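Local coordinates for protein acylneuraminate lyase (PDB 4N4P) that belongs to the dihydrodipicolinate synthetase family and adopts a TIM-barrel fold, with four chains making up the assembly, at residues Leu57-Lys62 with Thr91-Lys96; Tyr46-Thr51 with Lys63-Leu68; Leu86-Thr91 with His122-Glu127; Ile80-Ser85 with Leu137-Pro142; Met14-Pro17 with Lys23-Lys26. All coordinates share one frame; numbering follows the deposited sequence.

Interaction 1. Residues Leu57-Lys62 with Thr91-Lys96; sequences LSFEDK and TKELAK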
# COMPACT_ATOMS: atom_id res chain seq x y z
N LEU A 57 -23.53 12.09 15.08
CA LEU A 57 -24.81 12.79 15.19
C LEU A 57 -25.99 11.87 14.93
O LEU A 57 -25.97 11.11 13.97
CB LEU A 57 -24.90 13.91 14.13
CG LEU A 57 -23.93 15.08 14.31
CD1 LEU A 57 -24.02 16.05 13.14
CD2 LEU A 57 -24.29 15.75 15.63
N SER A 58 -27.06 12.00 15.73
CA SER A 58 -28.33 11.35 15.37
C SER A 58 -28.93 12.07 14.18
O SER A 58 -28.55 13.22 13.86
CB SER A 58 -29.31 11.36 16.55
OG SER A 58 -29.78 12.67 16.79
N PHE A 59 -29.88 11.41 13.52
CA PHE A 59 -30.63 12.02 12.43
C PHE A 59 -31.27 13.33 12.87
O PHE A 59 -31.17 14.34 12.16
CB PHE A 59 -31.68 11.03 11.95
CG PHE A 59 -32.55 11.55 10.83
CD1 PHE A 59 -31.99 12.12 9.69
CD2 PHE A 59 -33.93 11.43 10.91
CE1 PHE A 59 -32.81 12.57 8.66
CE2 PHE A 59 -34.75 11.88 9.89
CZ PHE A 59 -34.19 12.45 8.77
N GLU A 60 -31.88 13.32 14.05
CA GLU A 60 -32.48 14.52 14.61
C GLU A 60 -31.45 15.63 14.91
O GLU A 60 -31.74 16.82 14.71
CB GLU A 60 -33.30 14.17 15.86
CG GLU A 60 -34.59 13.40 15.52
CD GLU A 60 -35.61 14.23 14.73
OE1 GLU A 60 -35.77 15.43 15.05
OE2 GLU A 60 -36.24 13.68 13.80
N ASP A 61 -30.26 15.24 15.37
CA ASP A 61 -29.16 16.20 15.60
C ASP A 61 -28.79 16.89 14.26
O ASP A 61 -28.54 18.11 14.23
CB ASP A 61 -27.88 15.52 16.13
CG ASP A 61 -27.95 15.06 17.60
OD1 ASP A 61 -28.73 15.59 18.44
OD2 ASP A 61 -27.12 14.16 17.91
N LYS A 62 -28.69 16.10 13.19
CA LYS A 62 -28.30 16.60 11.86
C LYS A 62 -29.27 17.67 11.37
O LYS A 62 -28.88 18.75 10.94
CB LYS A 62 -28.18 15.47 10.84
CG LYS A 62 -27.02 14.51 11.14
CD LYS A 62 -27.08 13.30 10.24
CE LYS A 62 -26.17 12.19 10.74
NZ LYS A 62 -26.10 11.06 9.75
N THR A 91 -30.76 10.41 4.25
CA THR A 91 -30.01 11.30 3.36
C THR A 91 -30.92 12.12 2.43
O THR A 91 -30.78 13.34 2.30
CB THR A 91 -28.97 10.49 2.57
OG1 THR A 91 -28.07 9.87 3.50
CG2 THR A 91 -28.17 11.40 1.60
N LYS A 92 -31.92 11.45 1.84
CA LYS A 92 -32.92 12.12 1.01
C LYS A 92 -33.73 13.18 1.78
O LYS A 92 -33.96 14.28 1.26
CB LYS A 92 -33.86 11.09 0.37
CG LYS A 92 -33.17 10.12 -0.57
CD LYS A 92 -34.06 8.91 -0.84
CE LYS A 92 -35.31 9.29 -1.62
NZ LYS A 92 -36.37 8.25 -1.46
N GLU A 93 -34.13 12.88 3.01
CA GLU A 93 -34.80 13.87 3.86
C GLU A 93 -33.89 15.06 4.17
O GLU A 93 -34.35 16.22 4.20
CB GLU A 93 -35.29 13.23 5.17
CG GLU A 93 -36.43 12.22 4.99
CD GLU A 93 -37.68 12.86 4.38
OE1 GLU A 93 -38.12 13.90 4.91
OE2 GLU A 93 -38.20 12.34 3.36
N LEU A 94 -32.61 14.78 4.43
CA LEU A 94 -31.65 15.85 4.66
C LEU A 94 -31.46 16.73 3.40
O LEU A 94 -31.37 17.94 3.52
CB LEU A 94 -30.31 15.29 5.14
CG LEU A 94 -30.33 14.61 6.51
CD1 LEU A 94 -28.89 14.21 6.91
CD2 LEU A 94 -30.92 15.52 7.59
N ALA A 95 -31.41 16.12 2.22
CA ALA A 95 -31.34 16.88 0.95
C ALA A 95 -32.55 17.80 0.81
O ALA A 95 -32.41 18.97 0.43
CB ALA A 95 -31.22 15.95 -0.27
N LYS A 96 -33.73 17.28 1.13
CA LYS A 96 -34.95 18.11 1.10
C LYS A 96 -34.92 19.22 2.11
O LYS A 96 -35.34 20.35 1.81
CB LYS A 96 -36.21 17.24 1.33
CG LYS A 96 -36.49 16.27 0.22
CD LYS A 96 -37.71 15.40 0.55
CE LYS A 96 -37.77 14.12 -0.29
NZ LYS A 96 -38.11 14.33 -1.74

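Interaction 2. Residues Tyr46-Thr51 with Lys63-Leu68; sequences YITGST and KEVMKL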
# COMPACT_ATOMS: atom_id res chain seq x y z
N TYR A 46 -19.00 24.82 5.53
CA TYR A 46 -19.30 23.47 5.13
C TYR A 46 -19.65 22.71 6.40
O TYR A 46 -18.80 22.54 7.27
CB TYR A 46 -18.05 22.85 4.48
CG TYR A 46 -18.20 21.43 3.99
CD1 TYR A 46 -18.83 21.17 2.78
CD2 TYR A 46 -17.67 20.34 4.70
CE1 TYR A 46 -18.96 19.87 2.29
CE2 TYR A 46 -17.80 19.03 4.23
CZ TYR A 46 -18.45 18.81 3.02
OH TYR A 46 -18.61 17.55 2.48
N ILE A 47 -20.91 22.28 6.51
CA ILE A 47 -21.38 21.72 7.77
C ILE A 47 -21.58 20.22 7.73
O ILE A 47 -21.75 19.64 6.65
CB ILE A 47 -22.65 22.42 8.30
CG1 ILE A 47 -23.86 22.03 7.43
CG2 ILE A 47 -22.40 23.93 8.40
CD1 ILE A 47 -25.22 22.25 8.13
N THR A 48 -21.59 19.63 8.92
CA THR A 48 -21.83 18.20 9.15
C THR A 48 -21.02 17.25 8.26
O THR A 48 -21.51 16.23 7.81
CB THR A 48 -23.37 17.82 9.17
OG1 THR A 48 -24.01 18.23 7.95
CG2 THR A 48 -24.04 18.52 10.36
N GLY A 49 -19.75 17.60 8.06
CA GLY A 49 -18.83 16.71 7.36
C GLY A 49 -18.05 15.96 8.44
O GLY A 49 -18.43 16.00 9.62
N SER A 50 -16.97 15.28 8.04
CA SER A 50 -16.12 14.55 9.00
C SER A 50 -15.69 15.43 10.19
O SER A 50 -15.71 14.99 11.34
CB SER A 50 -14.87 14.01 8.30
OG SER A 50 -15.29 13.15 7.26
N THR A 51 -15.30 16.67 9.90
CA THR A 51 -14.82 17.58 10.93
C THR A 51 -15.94 18.00 11.86
O THR A 51 -15.70 18.38 13.00
CB THR A 51 -14.16 18.84 10.32
OG1 THR A 51 -13.22 18.42 9.32
CG2 THR A 51 -13.43 19.62 11.40
N LYS A 63 -30.56 17.37 11.49
CA LYS A 63 -31.59 18.34 11.12
C LYS A 63 -31.50 19.59 11.95
O LYS A 63 -31.67 20.68 11.43
CB LYS A 63 -32.98 17.74 11.32
CG LYS A 63 -33.34 16.62 10.39
CD LYS A 63 -34.50 15.89 11.10
CE LYS A 63 -35.47 15.36 10.13
NZ LYS A 63 -36.59 14.70 10.88
N GLU A 64 -31.27 19.43 13.26
CA GLU A 64 -31.19 20.57 14.16
C GLU A 64 -29.98 21.42 13.80
O GLU A 64 -30.08 22.64 13.75
CB GLU A 64 -31.15 20.12 15.64
CG GLU A 64 -31.24 21.24 16.67
CD GLU A 64 -32.52 22.09 16.62
OE1 GLU A 64 -33.58 21.65 16.10
OE2 GLU A 64 -32.45 23.23 17.11
N VAL A 65 -28.83 20.79 13.56
CA VAL A 65 -27.62 21.56 13.19
C VAL A 65 -27.87 22.36 11.91
O VAL A 65 -27.50 23.54 11.82
CB VAL A 65 -26.36 20.68 13.05
CG1 VAL A 65 -25.16 21.49 12.54
CG2 VAL A 65 -26.02 20.10 14.44
N MET A 66 -28.50 21.72 10.94
CA MET A 66 -28.77 22.37 9.66
C MET A 66 -29.67 23.60 9.85
O MET A 66 -29.45 24.66 9.23
CB MET A 66 -29.42 21.40 8.70
CG MET A 66 -28.47 20.30 8.21
SD MET A 66 -29.23 18.99 7.29
CE MET A 66 -29.67 19.82 5.75
N LYS A 67 -30.69 23.45 10.71
CA LYS A 67 -31.59 24.58 11.00
C LYS A 67 -30.88 25.70 11.71
O LYS A 67 -31.01 26.87 11.33
CB LYS A 67 -32.79 24.10 11.85
CG LYS A 67 -33.67 23.18 11.11
CD LYS A 67 -34.50 22.30 12.02
CE LYS A 67 -35.49 21.51 11.22
NZ LYS A 67 -36.36 22.44 10.41
N LEU A 68 -30.10 25.36 12.73
CA LEU A 68 -29.44 26.35 13.56
C LEU A 68 -28.41 27.13 12.77
O LEU A 68 -28.25 28.33 12.97
CB LEU A 68 -28.77 25.69 14.76
CG LEU A 68 -29.65 25.05 15.84
CD1 LEU A 68 -28.77 24.21 16.77
CD2 LEU A 68 -30.48 26.07 16.62

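Interaction 3. Residues Leu86-Thr91 with His122-Glu127; sequences LNIEET and HHYYEE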
# COMPACT_ATOMS: atom_id res chain seq x y z
N LEU A 86 -24.88 5.93 5.33
CA LEU A 86 -25.35 4.69 4.74
C LEU A 86 -26.88 4.58 4.78
O LEU A 86 -27.45 3.68 4.17
CB LEU A 86 -24.71 3.49 5.41
CG LEU A 86 -23.23 3.29 5.13
CD1 LEU A 86 -22.68 2.21 6.08
CD2 LEU A 86 -22.94 2.96 3.66
N ASN A 87 -27.52 5.51 5.48
CA ASN A 87 -28.98 5.53 5.53
C ASN A 87 -29.50 6.39 4.40
O ASN A 87 -29.52 7.61 4.50
CB ASN A 87 -29.50 6.04 6.88
CG ASN A 87 -30.99 5.81 7.05
OD1 ASN A 87 -31.77 6.01 6.12
ND2 ASN A 87 -31.40 5.38 8.25
N ILE A 88 -29.91 5.74 3.32
CA ILE A 88 -30.32 6.47 2.13
C ILE A 88 -31.60 7.29 2.34
O ILE A 88 -31.71 8.43 1.85
CB ILE A 88 -30.47 5.53 0.92
CG1 ILE A 88 -29.24 4.60 0.75
CG2 ILE A 88 -30.84 6.30 -0.35
CD1 ILE A 88 -27.85 5.19 1.04
N GLU A 89 -32.58 6.74 3.06
CA GLU A 89 -33.84 7.48 3.22
C GLU A 89 -33.65 8.73 4.07
O GLU A 89 -34.23 9.79 3.81
CB GLU A 89 -34.98 6.58 3.76
CG GLU A 89 -35.18 5.26 2.97
CD GLU A 89 -35.52 5.42 1.46
OE1 GLU A 89 -36.15 6.44 1.04
OE2 GLU A 89 -35.15 4.48 0.70
N GLU A 90 -32.82 8.63 5.10
CA GLU A 90 -32.46 9.80 5.90
C GLU A 90 -31.71 10.85 5.06
O GLU A 90 -32.01 12.03 5.17
CB GLU A 90 -31.64 9.40 7.12
CG GLU A 90 -32.50 8.71 8.18
CD GLU A 90 -31.73 8.40 9.44
OE1 GLU A 90 -30.49 8.63 9.46
OE2 GLU A 90 -32.39 7.94 10.41
N THR A 91 -30.76 10.41 4.25
CA THR A 91 -30.01 11.30 3.36
C THR A 91 -30.92 12.12 2.43
O THR A 91 -30.78 13.34 2.30
CB THR A 91 -28.97 10.49 2.57
OG1 THR A 91 -28.07 9.87 3.50
CG2 THR A 91 -28.17 11.40 1.60
N HIS A 122 -22.69 4.85 -7.82
CA HIS A 122 -23.45 5.61 -8.83
C HIS A 122 -24.93 5.67 -8.45
O HIS A 122 -25.55 6.73 -8.47
CB HIS A 122 -23.26 5.00 -10.22
CG HIS A 122 -23.90 5.78 -11.32
ND1 HIS A 122 -23.17 6.55 -12.21
CD2 HIS A 122 -25.20 5.93 -11.67
CE1 HIS A 122 -24.00 7.13 -13.06
NE2 HIS A 122 -25.23 6.78 -12.75
N HIS A 123 -25.49 4.52 -8.09
CA HIS A 123 -26.91 4.40 -7.76
C HIS A 123 -27.25 5.19 -6.50
O HIS A 123 -28.33 5.79 -6.41
CB HIS A 123 -27.32 2.92 -7.60
CG HIS A 123 -28.80 2.74 -7.45
ND1 HIS A 123 -29.64 2.58 -8.53
CD2 HIS A 123 -29.59 2.73 -6.35
CE1 HIS A 123 -30.89 2.45 -8.10
NE2 HIS A 123 -30.89 2.54 -6.78
N TYR A 124 -26.32 5.20 -5.54
CA TYR A 124 -26.46 5.99 -4.32
C TYR A 124 -26.58 7.46 -4.66
O TYR A 124 -27.49 8.12 -4.21
CB TYR A 124 -25.24 5.70 -3.46
CG TYR A 124 -24.86 6.64 -2.34
CD1 TYR A 124 -23.87 7.61 -2.52
CD2 TYR A 124 -25.42 6.49 -1.07
CE1 TYR A 124 -23.47 8.45 -1.47
CE2 TYR A 124 -25.03 7.30 -0.01
CZ TYR A 124 -24.06 8.27 -0.20
OH TYR A 124 -23.68 9.04 0.89
N TYR A 125 -25.69 7.98 -5.51
CA TYR A 125 -25.80 9.40 -5.86
C TYR A 125 -27.07 9.71 -6.68
O TYR A 125 -27.73 10.74 -6.46
CB TYR A 125 -24.55 9.86 -6.57
CG TYR A 125 -23.40 10.10 -5.61
CD1 TYR A 125 -23.45 11.15 -4.68
CD2 TYR A 125 -22.27 9.30 -5.65
CE1 TYR A 125 -22.38 11.39 -3.80
CE2 TYR A 125 -21.20 9.52 -4.79
CZ TYR A 125 -21.26 10.56 -3.87
OH TYR A 125 -20.18 10.76 -3.05
N GLU A 126 -27.42 8.78 -7.57
CA GLU A 126 -28.69 8.88 -8.31
C GLU A 126 -29.89 9.02 -7.37
O GLU A 126 -30.73 9.89 -7.54
CB GLU A 126 -28.89 7.65 -9.19
CG GLU A 126 -28.09 7.62 -10.44
CD GLU A 126 -28.57 6.52 -11.35
OE1 GLU A 126 -28.10 5.37 -11.20
OE2 GLU A 126 -29.40 6.81 -12.24
N GLU A 127 -30.00 8.13 -6.39
CA GLU A 127 -31.11 8.21 -5.45
C GLU A 127 -31.14 9.56 -4.70
O GLU A 127 -32.20 10.14 -4.53
CB GLU A 127 -31.04 7.06 -4.45
CG GLU A 127 -31.35 5.71 -5.04
CD GLU A 127 -31.86 4.75 -3.98
OE1 GLU A 127 -31.28 3.64 -3.86
OE2 GLU A 127 -32.81 5.10 -3.25

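Interaction 4. Residues Ile80-Ser85 with Leu137-Pro142; sequences IAQIGS and LIYYLP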
# COMPACT_ATOMS: atom_id res chain seq x y z
N ILE A 80 -22.86 25.02 2.63
CA ILE A 80 -22.87 23.69 2.05
C ILE A 80 -23.06 22.70 3.18
O ILE A 80 -22.40 22.81 4.20
CB ILE A 80 -21.55 23.37 1.30
CG1 ILE A 80 -21.23 24.46 0.26
CG2 ILE A 80 -21.65 22.01 0.63
CD1 ILE A 80 -19.89 24.25 -0.43
N ALA A 81 -23.98 21.75 3.01
CA ALA A 81 -24.22 20.71 4.01
C ALA A 81 -23.83 19.35 3.49
O ALA A 81 -24.33 18.91 2.45
CB ALA A 81 -25.73 20.68 4.40
N GLN A 82 -22.96 18.66 4.22
CA GLN A 82 -22.65 17.25 3.92
C GLN A 82 -23.77 16.43 4.56
O GLN A 82 -24.02 16.58 5.75
CB GLN A 82 -21.30 16.87 4.55
CG GLN A 82 -20.69 15.58 4.00
CD GLN A 82 -21.48 14.35 4.36
OE1 GLN A 82 -21.77 13.53 3.50
NE2 GLN A 82 -21.83 14.20 5.64
N ILE A 83 -24.47 15.62 3.76
CA ILE A 83 -25.72 15.01 4.23
C ILE A 83 -25.72 13.50 4.04
O ILE A 83 -26.73 12.84 4.29
CB ILE A 83 -26.94 15.64 3.51
CG1 ILE A 83 -26.81 15.44 2.00
CG2 ILE A 83 -27.07 17.14 3.88
CD1 ILE A 83 -28.17 15.30 1.32
N GLY A 84 -24.60 12.98 3.58
CA GLY A 84 -24.48 11.56 3.28
C GLY A 84 -24.26 10.67 4.49
O GLY A 84 -23.76 11.10 5.52
N SER A 85 -24.65 9.41 4.32
CA SER A 85 -24.42 8.32 5.28
C SER A 85 -24.91 7.04 4.61
O SER A 85 -25.34 7.05 3.45
CB SER A 85 -25.16 8.55 6.62
OG SER A 85 -26.57 8.32 6.51
N LEU A 137 -22.27 18.28 -4.53
CA LEU A 137 -20.84 18.02 -4.68
C LEU A 137 -20.57 16.59 -4.25
O LEU A 137 -20.80 16.26 -3.08
CB LEU A 137 -20.03 18.99 -3.79
CG LEU A 137 -20.13 20.43 -4.28
CD1 LEU A 137 -19.69 21.42 -3.14
CD2 LEU A 137 -19.34 20.59 -5.57
N ILE A 138 -20.12 15.74 -5.17
CA ILE A 138 -19.79 14.38 -4.80
C ILE A 138 -18.39 14.35 -4.18
O ILE A 138 -17.61 15.30 -4.31
CB ILE A 138 -19.91 13.41 -5.99
CG1 ILE A 138 -18.95 13.79 -7.12
CG2 ILE A 138 -21.36 13.40 -6.53
CD1 ILE A 138 -18.93 12.79 -8.25
N TYR A 139 -18.09 13.30 -3.43
CA TYR A 139 -16.76 13.17 -2.87
C TYR A 139 -15.90 12.46 -3.87
O TYR A 139 -16.34 11.51 -4.49
CB TYR A 139 -16.81 12.39 -1.56
CG TYR A 139 -16.86 13.29 -0.36
CD1 TYR A 139 -15.83 13.29 0.57
CD2 TYR A 139 -17.93 14.16 -0.16
CE1 TYR A 139 -15.86 14.12 1.70
CE2 TYR A 139 -17.98 14.97 0.93
CZ TYR A 139 -16.94 14.95 1.87
OH TYR A 139 -16.98 15.80 2.95
N TYR A 140 -14.67 12.93 -4.04
CA TYR A 140 -13.76 12.24 -4.91
C TYR A 140 -13.47 10.83 -4.41
O TYR A 140 -13.29 10.60 -3.20
CB TYR A 140 -12.48 13.03 -5.14
CG TYR A 140 -11.48 12.25 -5.96
CD1 TYR A 140 -11.73 11.94 -7.30
CD2 TYR A 140 -10.31 11.79 -5.38
CE1 TYR A 140 -10.78 11.19 -8.06
CE2 TYR A 140 -9.39 11.07 -6.11
CZ TYR A 140 -9.62 10.77 -7.44
OH TYR A 140 -8.63 10.06 -8.09
N LEU A 141 -13.43 9.92 -5.37
CA LEU A 141 -13.33 8.48 -5.18
C LEU A 141 -12.08 8.04 -5.96
O LEU A 141 -12.11 8.04 -7.20
CB LEU A 141 -14.59 7.81 -5.75
CG LEU A 141 -14.73 6.28 -5.64
CD1 LEU A 141 -14.91 5.84 -4.19
CD2 LEU A 141 -15.87 5.78 -6.51
N PRO A 142 -10.99 7.70 -5.23
CA PRO A 142 -9.72 7.27 -5.86
C PRO A 142 -9.89 5.98 -6.65
O PRO A 142 -10.55 5.04 -6.18
CB PRO A 142 -8.79 7.03 -4.65
CG PRO A 142 -9.38 7.87 -3.53
CD PRO A 142 -10.87 7.86 -3.77

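Interaction 5. Residues Met14-Pro17 with Lys23-Lys26; sequences MVTP and KLHK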
# COMPACT_ATOMS: atom_id res chain seq x y z
N MET A 14 -17.04 23.06 9.43
CA MET A 14 -17.43 23.50 10.76
C MET A 14 -17.46 22.37 11.77
O MET A 14 -17.96 21.32 11.48
CB MET A 14 -18.84 24.10 10.70
CG MET A 14 -19.15 24.95 11.94
SD MET A 14 -20.85 25.50 11.92
CE MET A 14 -21.70 24.07 12.53
N VAL A 15 -16.91 22.63 12.95
CA VAL A 15 -17.04 21.71 14.08
C VAL A 15 -18.48 21.77 14.61
O VAL A 15 -19.15 22.80 14.50
CB VAL A 15 -16.02 22.05 15.20
CG1 VAL A 15 -14.60 21.83 14.67
CG2 VAL A 15 -16.19 23.50 15.73
N THR A 16 -18.93 20.67 15.19
CA THR A 16 -20.26 20.62 15.82
C THR A 16 -20.14 20.67 17.36
O THR A 16 -19.66 19.73 17.97
CB THR A 16 -21.07 19.37 15.36
OG1 THR A 16 -21.11 19.32 13.92
CG2 THR A 16 -22.52 19.45 15.89
N PRO A 17 -20.59 21.78 18.00
CA PRO A 17 -20.46 21.84 19.46
C PRO A 17 -21.28 20.81 20.22
O PRO A 17 -22.48 20.64 19.97
CB PRO A 17 -20.94 23.26 19.78
CG PRO A 17 -20.55 24.02 18.56
CD PRO A 17 -21.01 23.08 17.47
N LYS A 23 -24.28 16.10 24.76
CA LYS A 23 -25.53 16.57 24.16
C LYS A 23 -25.18 17.56 23.06
O LYS A 23 -24.24 18.33 23.21
CB LYS A 23 -26.40 17.28 25.19
CG LYS A 23 -26.93 16.39 26.33
CD LYS A 23 -27.97 17.14 27.21
CE LYS A 23 -27.41 18.41 27.88
NZ LYS A 23 -26.25 18.10 28.79
N LEU A 24 -25.95 17.59 21.97
CA LEU A 24 -25.81 18.70 21.02
C LEU A 24 -25.94 20.04 21.73
O LEU A 24 -26.95 20.29 22.42
CB LEU A 24 -26.85 18.62 19.89
CG LEU A 24 -26.72 19.69 18.81
CD1 LEU A 24 -25.37 19.57 18.09
CD2 LEU A 24 -27.87 19.54 17.83
N HIS A 25 -24.94 20.90 21.59
CA HIS A 25 -24.99 22.21 22.22
C HIS A 25 -25.51 23.29 21.25
O HIS A 25 -24.74 23.90 20.49
CB HIS A 25 -23.64 22.60 22.83
CG HIS A 25 -23.68 23.86 23.62
ND1 HIS A 25 -24.73 24.17 24.47
CD2 HIS A 25 -22.81 24.89 23.70
CE1 HIS A 25 -24.50 25.35 25.03
NE2 HIS A 25 -23.34 25.80 24.58
N LYS A 26 -26.83 23.47 21.28
CA LYS A 26 -27.52 24.24 20.25
C LYS A 26 -27.06 25.68 20.21
O LYS A 26 -26.80 26.18 19.12
CB LYS A 26 -29.05 24.15 20.43
CG LYS A 26 -29.56 22.74 20.51
CD LYS A 26 -30.96 22.63 19.90
CE LYS A 26 -31.79 21.53 20.51
NZ LYS A 26 -32.94 22.17 21.21

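Interaction 1. Residues Leu57-Lys62 with Thr91-Lys96
The L94 side chain lies alongside the ring of F59, the two running in opposite senses, which brings L94 CD2 to 3.7 Å from F59 CE1, with L94 CG nearly as near. F59 has CG anti to its backbone nitrogen (chi1 179°), which swings the ring off the first turn of helix 59-73 and across the gap to helix 88-100. The methyl meets the ring obliquely. E93 comes in differently: its CB sits at the ring edge, close to the ring plane, 3.8 Å from F59 CZ. Beyond that carbon the E93 chain bends at chi2 (-61°) and leads its carboxylate away from the other helix. On its other branch L94 is met by K62, whose extended chain crosses it at about a right angle; K62 CD is 3.9 Å from L94 CD1.

The helix start that carries F59 is pinned by a capping box. D61 N donates to S58 OG (3.0 Å), while S58 N reaches D61 OD2 (3.1 Å) from above the carboxylate plane. D61 OD2 also forms a salt bridge with R272, tying this cap to another part of the chain.

No hydrogen bond crosses between the two helices. Aromatic and aliphatic carbons make the contact, including the hydrocarbon parts of K62 and E93, so its hold is essentially that of apolar burial, 188 Å² in all.

Interaction 2. Residues Tyr46-Thr51 with Lys63-Leu68
I47 runs out its CD1 methyl onto M66, where it lies 3.8 Å from M66 CG and 3.9 Å from M66 CA, so it packs as much on the helix backbone as on the side chain. Its CG1 branch stands between the backbone nitrogen and carbonyl carbon (chi1 72°), and the near-extended chi2 then carries CD1 straight to the helix. M66 crosses it at about a right angle and bends at chi3, the turn coming beyond the CG that does the touching.

T48 makes the second touch. With phi and psi of 48° and 41° its backbone is in the left-handed region, and both I47 and T48, though consecutive, direct their CB atoms at the helix. The T48 and V65 side chains lie antiparallel, flank to flank, with T48 CG2 3.9 Å from V65 CG1. The other branch of T48, OG1, is hydrogen-bonded to Q82 O, which fixes the rotation that leaves the methyl for V65.

All four residues are buried. Strand 44-47 and helix 59-73 are the first two elements of a beta-alpha-beta unit completed by strand 78-82, whose backbone bonds to I47. Helix 88-100 flanks the helix at M66 through A98, and helix 26-39 does so at L68.

Interaction 3. Residues Leu86-Thr91 with His122-Glu127
I88 feeds both of its branches into helix 118-131. Its CD1 lies at the edge of the Y124 ring, in the ring plane, 3.5 Å from Y124 CD2 and 3.7 Å from Y124 CE2. A chi2 of -38° folds the ethyl arm back, keeping the residue compact as it meets the aromatic edge. The ring does not hang loose, since Y124 OH is hydrogen-bonded to I109 O.

The second branch, I88 CG2, meets E127, 3.7 Å from its OE2, with the two side chains crossing at about a right angle. E127 has its charge answered from the other side of an interface: OE1 makes a salt bridge with K273 of the second subunit. That lysine also packs on I88 and E89, and probably offsets any repulsion between E89 OE2 and E127 OE2, which are 4.6 Å apart.

I88 begins its helix just after the N-cap residue N87, whose OD1 accepts from E90 N at 3.0 Å, the donor standing above the carbonyl plane.

The contact thus joins the first turn of helix 88-100 to the middle of helix 118-131, successive outer helices of the barrel. Strand 105-108 lies between them in the chain, and the second subunit reaches this edge, where L86 packs on its L56.

Interaction 4. Residues Ile80-Ser85 with Leu137-Pro142
Inside the barrel, I80 and Q82 of strand 78-82 meet L137 and Y139 of strand 136-139 by side chains alone, over the intervening strand 105-108. The two pairs form successive layers. In the layer nearer the start of the strands, I80 CD1 touches L137 CD1 at 3.9 Å, the side chains crossing at about a right angle.

One layer further along, Q82 CG lies 3.9 Å from Y139 OH and 4.1 Å from Y139 CE2. Q82 sets its CG anti to the backbone nitrogen (chi1 -164°) and then bends at chi2, which turns the amide away toward its own loop; the amide plane stands 88° from that of the ring. There Q82 OE1 accepts from G84 N at 2.9 Å, the donor sitting above the carbonyl plane, and takes I109 N as well. Two donors grip this oxygen, holding the amide in place. S107, on the strand between, is touched by Q82, L137 and Y139.

The Y139 hydroxyl is hydrogen-bonded to K167 NZ and probably also to Y46 OH, though that approach is doubtfully short; Q82 offers it a methylene. Across the pair, then, the barrel passes from purely apolar packing to a layer of hydrogen-bonded polar groups, whose oxygens find partners on other strands and loops.

Interaction 5. Residues Met14-Pro17 with Lys23-Lys26
P17 O is the atom on which the tight side of this contact closes. It accepts from H25 N at 3.0 Å along a fairly straight path (N-H...O 165°), the donor coming from above the carbonyl plane. The same oxygen is crowded by carbon: L24 CD1 lies 3.6 Å from P17 O, and H25 CB lies 3.7 Å from it. The proline ring joins in, with P17 CB 3.9 Å from H25 O and a little farther from H25 CB.

L24 makes the other close touch. Its CG stands anti to the backbone nitrogen (chi1 -177°), and with chi2 near 62° the CD1 methyl comes to T16 CG2, 3.6 Å away, the two side chains crossing at a slant. T16 spends its methyl on this packing while OG1 bonds to G52 O. On the inner side P17 leans on V32 of helix 26-39 and T16 on V65 of helix 59-73.

The outer side is looser. K23 points away and its NZ makes a salt bridge with D21 instead, and the exposed K26 also turns off, against E64 and L68. Between the two regimes stands H25, whose CB is packed but whose ring carries NE2 to a hydrogen bond with D267 OD2.

H25 is the N-cap residue of helix 26-39. The bond from its backbone nitrogen closes the loop that leads from strand 9-12 into that helix, the first beta-alpha connection of the TIM barrel.

In the fold
The five contacts follow the first half of the barrel. Interaction 5 comes first in the chain, closing the loop after strand 9-12, and touches interaction 2, about 9 Å away between centres. Interactions 1 and 3 pair neighbouring outer helices, 59-73 with 88-100 and 88-100 with 118-131; they share T91, and their segments alternate along the chain. Interaction 2 joins helix 59-73 to its own strand, 44-47. Interaction 4 lies inward, joining strands inside the barrel, and encloses interaction 3 in sequence; its strand 78-82 neighbours strand 44-47. Interactions 3 and 5 are farthest apart, about 25 Å between centres. Helix-helix, helix-strand and strand-strand contacts thus all occur along one barrel wall.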